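Local coordinates for cystathionine beta-lyase family protein, YNBB B.subtilis ortholog (Clostridium acetobutylicum, PDB 3HVY) that probably works as a pyridoxal-phosphate-dependent carbon-sulfur lyase of the methionine gamma-lyase family, and may take part in aluminium resistance, at residues 75-86 against 283-294. Numbering follows the deposited sequence.
Sequences GRDSLDRVYANI and TFGVMRSLYEGL. With NA (sodium ion), chain X.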
ATOM      1  N   GLY D  75      -7.538  13.966  -4.676  1.00 32.47           N
ATOM      2  CA  GLY D  75      -6.087  14.007  -4.618  1.00 33.76           C
ATOM      3  C   GLY D  75      -5.430  14.057  -5.984  1.00 31.62           C
ATOM      4  O   GLY D  75      -4.599  14.922  -6.281  1.00 30.90           O
ATOM      5  N   ARG D  76      -5.832  13.130  -6.825  1.00 29.30           N
ATOM      6  CA  ARG D  76      -5.361  13.019  -8.166  1.00 30.54           C
ATOM      7  C   ARG D  76      -5.643  14.295  -8.960  1.00 30.00           C
ATOM      8  O   ARG D  76      -4.755  14.842  -9.605  1.00 32.25           O
ATOM      9  CB  ARG D  76      -6.105  11.867  -8.812  1.00 31.06           C
ATOM     10  CG  ARG D  76      -5.753  11.585 -10.242  1.00 30.94           C
ATOM     11  CD  ARG D  76      -6.774  10.657 -10.880  1.00 31.61           C
ATOM     12  NE  ARG D  76      -8.073  11.291 -10.971  1.00 30.51           N
ATOM     13  CZ  ARG D  76      -9.239  10.681 -11.155  1.00 32.91           C
ATOM     14  NH1 ARG D  76      -9.298   9.393 -11.364  1.00 41.11           N
ATOM     15  NH2 ARG D  76     -10.354  11.382 -11.129  1.00 37.17           N
ATOM     16  N   ASP D  77      -6.880  14.767  -8.902  1.00 30.16           N
ATOM     17  CA  ASP D  77      -7.301  15.936  -9.674  1.00 30.40           C
ATOM     18  C   ASP D  77      -6.643  17.211  -9.193  1.00 28.48           C
ATOM     19  O   ASP D  77      -6.323  18.080  -9.983  1.00 29.62           O
ATOM     20  CB  ASP D  77      -8.827  16.054  -9.667  1.00 32.28           C
ATOM     21  CG  ASP D  77      -9.488  14.881 -10.397  1.00 38.25           C
ATOM     22  OD1 ASP D  77      -8.828  14.205 -11.246  1.00 36.96           O
ATOM     23  OD2 ASP D  77     -10.642  14.624 -10.081  1.00 39.84           O
ATOM     24  N   SER D  78      -6.403  17.322  -7.903  1.00 29.16           N
ATOM     25  CA  SER D  78      -5.726  18.498  -7.392  1.00 29.28           C
ATOM     26  C   SER D  78      -4.234  18.465  -7.690  1.00 30.82           C
ATOM     27  O   SER D  78      -3.591  19.542  -7.836  1.00 32.40           O
ATOM     28  CB  SER D  78      -5.949  18.611  -5.880  1.00 29.33           C
ATOM     29  OG  SER D  78      -7.283  18.992  -5.556  1.00 33.17           O
ATOM     30  N   LEU D  79      -3.644  17.272  -7.757  1.00 30.53           N
ATOM     31  CA  LEU D  79      -2.194  17.214  -8.115  1.00 31.24           C
ATOM     32  C   LEU D  79      -2.030  17.713  -9.533  1.00 31.27           C
ATOM     33  O   LEU D  79      -1.113  18.463  -9.825  1.00 29.01           O
ATOM     34  CB  LEU D  79      -1.563  15.859  -7.942  1.00 29.52           C
ATOM     35  CG  LEU D  79      -0.040  15.769  -8.168  1.00 30.24           C
ATOM     36  CD1 LEU D  79       0.700  16.650  -7.186  1.00 30.10           C
ATOM     37  CD2 LEU D  79       0.387  14.328  -7.983  1.00 32.17           C
ATOM     38  N   ASP D  80      -2.896  17.282 -10.431  1.00 32.89           N
ATOM     39  CA  ASP D  80      -2.890  17.870 -11.779  1.00 29.82           C
ATOM     40  C   ASP D  80      -2.958  19.409 -11.761  1.00 31.21           C
ATOM     41  O   ASP D  80      -2.258  20.064 -12.519  1.00 30.88           O
ATOM     42  CB  ASP D  80      -4.059  17.358 -12.588  1.00 33.89           C
ATOM     43  CG  ASP D  80      -3.966  15.865 -12.908  1.00 34.38           C
ATOM     44  OD1 ASP D  80      -2.913  15.264 -12.672  1.00 33.83           O
ATOM     45  OD2 ASP D  80      -4.996  15.276 -13.372  1.00 29.88           O
ATOM     46  N   ARG D  81      -3.830  19.999 -10.921  1.00 32.68           N
ATOM     47  CA  ARG D  81      -3.915  21.458 -10.858  1.00 31.41           C
ATOM     48  C   ARG D  81      -2.631  22.075 -10.301  1.00 33.31           C
ATOM     49  O   ARG D  81      -2.162  23.107 -10.790  1.00 29.72           O
ATOM     50  CB  ARG D  81      -5.114  21.896 -10.053  1.00 32.55           C
ATOM     51  CG  ARG D  81      -6.409  21.662 -10.804  1.00 37.49           C
ATOM     52  CD  ARG D  81      -7.600  22.337 -10.120  1.00 42.26           C
ATOM     53  NE  ARG D  81      -8.051  21.566  -8.966  1.00 48.02           N
ATOM     54  CZ  ARG D  81      -8.875  20.511  -9.032  1.00 53.30           C
ATOM     55  NH1 ARG D  81      -9.423  20.107 -10.171  1.00 51.51           N
ATOM     56  NH2 ARG D  81      -9.198  19.871  -7.929  1.00 47.45           N
ATOM     57  N   VAL D  82      -2.017  21.413  -9.321  1.00 31.83           N
ATOM     58  CA  VAL D  82      -0.753  21.922  -8.741  1.00 28.18           C
ATOM     59  C   VAL D  82       0.365  21.944  -9.815  1.00 31.26           C
ATOM     60  O   VAL D  82       1.057  22.951  -9.972  1.00 28.39           O
ATOM     61  CB  VAL D  82      -0.352  21.110  -7.470  1.00 31.40           C
ATOM     62  CG1 VAL D  82       1.091  21.413  -7.049  1.00 32.60           C
ATOM     63  CG2 VAL D  82      -1.385  21.416  -6.300  1.00 27.42           C
ATOM     64  N   TYR D  83       0.519  20.847 -10.564  1.00 27.38           N
ATOM     65  CA  TYR D  83       1.504  20.794 -11.605  1.00 29.11           C
ATOM     66  C   TYR D  83       1.214  21.851 -12.691  1.00 27.99           C
ATOM     67  O   TYR D  83       2.135  22.506 -13.175  1.00 29.28           O
ATOM     68  CB  TYR D  83       1.529  19.437 -12.270  1.00 30.05           C
ATOM     69  CG  TYR D  83       2.500  18.400 -11.747  1.00 31.31           C
ATOM     70  CD1 TYR D  83       2.449  17.944 -10.450  1.00 29.78           C
ATOM     71  CD2 TYR D  83       3.413  17.775 -12.625  1.00 30.36           C
ATOM     72  CE1 TYR D  83       3.324  16.882 -10.014  1.00 28.56           C
ATOM     73  CE2 TYR D  83       4.257  16.770 -12.204  1.00 29.40           C
ATOM     74  CZ  TYR D  83       4.245  16.352 -10.892  1.00 27.67           C
ATOM     75  OH  TYR D  83       5.112  15.324 -10.497  1.00 34.51           O
ATOM     76  N   ALA D  84      -0.037  21.973 -13.123  1.00 28.73           N
ATOM     77  CA  ALA D  84      -0.389  22.994 -14.149  1.00 28.27           C
ATOM     78  C   ALA D  84       0.038  24.409 -13.659  1.00 30.94           C
ATOM     79  O   ALA D  84       0.599  25.245 -14.409  1.00 30.99           O
ATOM     80  CB  ALA D  84      -1.877  22.955 -14.446  1.00 26.04           C
ATOM     81  N   ASN D  85      -0.194  24.667 -12.390  1.00 30.43           N
ATOM     82  CA  ASN D  85       0.212  25.949 -11.801  1.00 31.48           C
ATOM     83  C   ASN D  85       1.750  26.109 -11.844  1.00 32.20           C
ATOM     84  O   ASN D  85       2.283  27.138 -12.301  1.00 31.61           O
ATOM     85  CB  ASN D  85      -0.259  26.003 -10.367  1.00 33.96           C
ATOM     86  CG  ASN D  85      -0.238  27.413  -9.785  1.00 39.38           C
ATOM     87  OD1 ASN D  85       0.280  28.361 -10.402  1.00 41.26           O
ATOM     88  ND2 ASN D  85      -0.849  27.571  -8.610  1.00 34.32           N
ATOM     89  N   ILE D  86       2.476  25.080 -11.424  1.00 28.47           N
ATOM     90  CA  ILE D  86       3.940  25.142 -11.384  1.00 29.31           C
ATOM     91  C   ILE D  86       4.524  25.382 -12.780  1.00 29.36           C
ATOM     92  O   ILE D  86       5.428  26.213 -12.977  1.00 27.11           O
ATOM     93  CB  ILE D  86       4.545  23.856 -10.774  1.00 27.15           C
ATOM     94  CG1 ILE D  86       4.211  23.816  -9.283  1.00 30.50           C
ATOM     95  CG2 ILE D  86       6.075  23.780 -11.024  1.00 27.25           C
ATOM     96  CD1 ILE D  86       4.434  22.417  -8.603  1.00 24.08           C
ATOM     97  N   THR D 283      -5.694   5.455  -7.901  1.00 31.94           N
ATOM     98  CA  THR D 283      -4.284   5.802  -7.771  1.00 31.87           C
ATOM     99  C   THR D 283      -3.522   5.010  -6.720  1.00 33.45           C
ATOM    100  O   THR D 283      -2.459   5.403  -6.284  1.00 34.01           O
ATOM    101  CB  THR D 283      -4.124   7.312  -7.606  1.00 30.70           C
ATOM    102  OG1 THR D 283      -4.941   7.772  -6.511  1.00 36.40           O
ATOM    103  CG2 THR D 283      -4.590   8.006  -8.903  1.00 30.45           C
ATOM    104  N   PHE D 284      -4.057   3.856  -6.347  1.00 32.06           N
ATOM    105  CA  PHE D 284      -3.293   2.882  -5.560  1.00 32.00           C
ATOM    106  C   PHE D 284      -2.729   3.356  -4.220  1.00 33.70           C
ATOM    107  O   PHE D 284      -1.849   2.710  -3.694  1.00 34.64           O
ATOM    108  CB  PHE D 284      -2.163   2.310  -6.426  1.00 33.07           C
ATOM    109  CG  PHE D 284      -2.601   1.908  -7.811  1.00 33.41           C
ATOM    110  CD1 PHE D 284      -3.342   0.759  -8.004  1.00 40.34           C
ATOM    111  CD2 PHE D 284      -2.302   2.696  -8.896  1.00 35.59           C
ATOM    112  CE1 PHE D 284      -3.749   0.387  -9.288  1.00 38.14           C
ATOM    113  CE2 PHE D 284      -2.714   2.335 -10.185  1.00 42.75           C
ATOM    114  CZ  PHE D 284      -3.457   1.173 -10.366  1.00 36.84           C
ATOM    115  N   GLY D 285      -3.254   4.444  -3.659  1.00 32.65           N
ATOM    116  CA  GLY D 285      -2.739   5.032  -2.429  1.00 36.25           C
ATOM    117  C   GLY D 285      -1.410   5.786  -2.576  1.00 36.15           C
ATOM    118  O   GLY D 285      -0.787   6.126  -1.583  1.00 36.55           O
ATOM    119  N   VAL D 286      -0.964   6.070  -3.799  1.00 37.18           N
ATOM    120  CA  VAL D 286       0.308   6.777  -3.979  1.00 36.02           C
ATOM    121  C   VAL D 286       0.274   8.303  -3.788  1.00 34.08           C
ATOM    122  O   VAL D 286       1.322   8.949  -3.841  1.00 31.64           O
ATOM    123  CB  VAL D 286       0.977   6.441  -5.342  1.00 37.29           C
ATOM    124  CG1 VAL D 286       1.033   4.951  -5.510  1.00 38.75           C
ATOM    125  CG2 VAL D 286       0.272   7.149  -6.556  1.00 35.06           C
HETATM  126  N   MSE D 287      -0.892   8.895  -3.558  1.00 33.75           N
HETATM  127  CA  MSE D 287      -0.976  10.358  -3.659  1.00 33.08           C
HETATM  128  C   MSE D 287      -0.075  11.080  -2.639  1.00 33.52           C
HETATM  129  O   MSE D 287       0.640  12.019  -3.009  1.00 33.64           O
HETATM  130  CB  MSE D 287      -2.429  10.860  -3.593  1.00 32.62           C
HETATM  131  CG  MSE D 287      -3.350  10.374  -4.725  1.00 34.29           C
HETATM  132 SE   MSE D 287      -2.626  10.639  -6.542  0.75 40.13          SE
HETATM  133  CE  MSE D 287      -2.208  12.479  -6.301  1.00 27.68           C
ATOM    134  N   ARG D 288      -0.064  10.675  -1.363  1.00 33.11           N
ATOM    135  CA  ARG D 288       0.804  11.377  -0.404  1.00 33.78           C
ATOM    136  C   ARG D 288       2.263  11.411  -0.925  1.00 36.20           C
ATOM    137  O   ARG D 288       2.910  12.420  -0.916  1.00 33.83           O
ATOM    138  CB  ARG D 288       0.718  10.717   0.975  1.00 34.42           C
ATOM    139  CG  ARG D 288       1.527  11.381   2.048  1.00 37.49           C
ATOM    140  CD  ARG D 288       1.472  10.645   3.406  1.00 36.00           C
ATOM    141  NE  ARG D 288       0.151  10.804   4.030  1.00 38.42           N
ATOM    142  CZ  ARG D 288      -0.771   9.844   4.114  1.00 41.30           C
ATOM    143  NH1 ARG D 288      -0.527   8.620   3.674  1.00 50.91           N
ATOM    144  NH2 ARG D 288      -1.936  10.090   4.670  1.00 36.11           N
ATOM    145  N   SER D 289       2.761  10.287  -1.428  1.00 37.28           N
ATOM    146  CA  SER D 289       4.139  10.215  -1.854  1.00 34.58           C
ATOM    147  C   SER D 289       4.395  11.114  -3.058  1.00 34.87           C
ATOM    148  O   SER D 289       5.487  11.690  -3.164  1.00 31.87           O
ATOM    149  CB  SER D 289       4.532   8.761  -2.115  1.00 36.79           C
ATOM    150  OG  SER D 289       3.983   8.303  -3.358  1.00 48.22           O
ATOM    151  N   LEU D 290       3.411  11.266  -3.947  1.00 31.87           N
ATOM    152  CA  LEU D 290       3.597  12.119  -5.131  1.00 32.32           C
ATOM    153  C   LEU D 290       3.620  13.590  -4.738  1.00 31.47           C
ATOM    154  O   LEU D 290       4.435  14.348  -5.256  1.00 34.56           O
ATOM    155  CB  LEU D 290       2.514  11.876  -6.205  1.00 31.42           C
ATOM    156  CG  LEU D 290       2.477  10.482  -6.851  1.00 34.52           C
ATOM    157  CD1 LEU D 290       1.377  10.365  -7.937  1.00 37.07           C
ATOM    158  CD2 LEU D 290       3.922  10.161  -7.375  1.00 29.26           C
ATOM    159  N   TYR D 291       2.777  13.987  -3.785  1.00 29.14           N
ATOM    160  CA  TYR D 291       2.786  15.358  -3.298  1.00 30.62           C
ATOM    161  C   TYR D 291       4.064  15.658  -2.535  1.00 30.70           C
ATOM    162  O   TYR D 291       4.698  16.671  -2.754  1.00 29.87           O
ATOM    163  CB  TYR D 291       1.591  15.625  -2.335  1.00 31.48           C
ATOM    164  CG  TYR D 291       0.229  15.909  -3.003  1.00 33.61           C
ATOM    165  CD1 TYR D 291      -0.064  17.175  -3.512  1.00 34.16           C
ATOM    166  CD2 TYR D 291      -0.758  14.942  -3.072  1.00 33.25           C
ATOM    167  CE1 TYR D 291      -1.282  17.453  -4.069  1.00 35.52           C
ATOM    168  CE2 TYR D 291      -1.971  15.204  -3.643  1.00 35.14           C
ATOM    169  CZ  TYR D 291      -2.239  16.463  -4.144  1.00 34.44           C
ATOM    170  OH  TYR D 291      -3.449  16.759  -4.751  1.00 31.65           O
ATOM    171  N   GLU D 292       4.414  14.791  -1.578  1.00 32.89           N
ATOM    172  CA  GLU D 292       5.620  15.033  -0.817  1.00 28.71           C
ATOM    173  C   GLU D 292       6.828  15.038  -1.732  1.00 29.10           C
ATOM    174  O   GLU D 292       7.710  15.824  -1.569  1.00 27.47           O
ATOM    175  CB  GLU D 292       5.818  13.983   0.283  1.00 31.20           C
ATOM    176  CG  GLU D 292       7.023  14.370   1.144  1.00 36.44           C
ATOM    177  CD  GLU D 292       7.243  13.530   2.400  1.00 40.47           C
ATOM    178  OE1 GLU D 292       6.521  12.528   2.594  1.00 39.70           O
ATOM    179  OE2 GLU D 292       8.143  13.907   3.192  1.00 41.97           O
ATOM    180  N   GLY D 293       6.870  14.117  -2.699  1.00 28.98           N
ATOM    181  CA  GLY D 293       7.931  14.064  -3.637  1.00 28.30           C
ATOM    182  C   GLY D 293       8.067  15.342  -4.425  1.00 27.32           C
ATOM    183  O   GLY D 293       9.200  15.841  -4.643  1.00 29.40           O
ATOM    184  N   LEU D 294       6.946  15.867  -4.887  1.00 30.01           N
ATOM    185  CA  LEU D 294       6.942  17.183  -5.542  1.00 27.65           C
ATOM    186  C   LEU D 294       7.510  18.323  -4.663  1.00 29.20           C
ATOM    187  O   LEU D 294       8.305  19.157  -5.113  1.00 30.18           O
ATOM    188  CB  LEU D 294       5.530  17.508  -6.037  1.00 31.54           C
ATOM    189  CG  LEU D 294       5.278  18.845  -6.716  1.00 32.32           C
ATOM    190  CD1 LEU D 294       6.091  18.920  -7.949  1.00 25.83           C
ATOM    191  CD2 LEU D 294       3.814  19.099  -7.006  1.00 27.36           C
TER
HETATM  192 NA    NA X 427       1.584  29.347 -12.044  1.00 37.09          NA
HETATM  193  O   HOH W   1       5.531  14.396  -7.978  1.00 27.78           O
HETATM  194  O   HOH W   2       1.269  31.610 -11.298  1.00 47.75           O
HETATM  195  O   HOH W   3      -0.632  29.152 -13.482  1.00 44.30           O
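Leu-79 enters a hole on the first turns of helix 287-317 formed by Met-287, Leu-290, Tyr-291 and Leu-294, and Leu-294 returns as a knob among Leu-79, Val-82, Tyr-83 and Ile-86. This reciprocal knobs-into-holes packing joins two nearly parallel helical segments, whose axes cross at 17° and approach to 10.5 Å. Leu-79 CD1 lies over one face of the Tyr-291 ring, a CH-pi contact 4.0 Å from the centroid, while Leu-79 CD2 touches both Met-287 CE (3.6 Å) and Leu-290 CB. With CG anti to the backbone N (chi1 178°), Leu-294 brings CD2 within 3.6 Å of Val-82 CG1 and meets Ile-86 CD1 tip to tip.

The Tyr-291 hydroxyl donates to Gly-75 O (2.7 Å), in the carbonyl plane and on a lone pair. The same oxygen accepts the helical bond from Leu-79 N, so a side chain of one helix joins the backbone bonding of the other. Bends at chi2 and chi3 fold the selenomethionine Met-287 back, setting CE 3.4 Å from Gly-75 O. A water accepts from Tyr-83 OH (2.7 Å) and donates to Leu-290 O.

Thr-283 OG1 is hydrogen-bonded to Asp-73 and Arg-76 NH1 to Gly-281 O, and Phe-383 of a second subunit packs on Tyr-291. Asn-85, through O and OD1, shares a sodium ion with Asn-88. Helix 18-55 packs against Val-82, Ile-86 and Leu-294, and Leu-79 and Tyr-83 meet strand 91-95, an outermost strand of the chain's seven-stranded mixed sheet in the aminotransferase-like PLP fold.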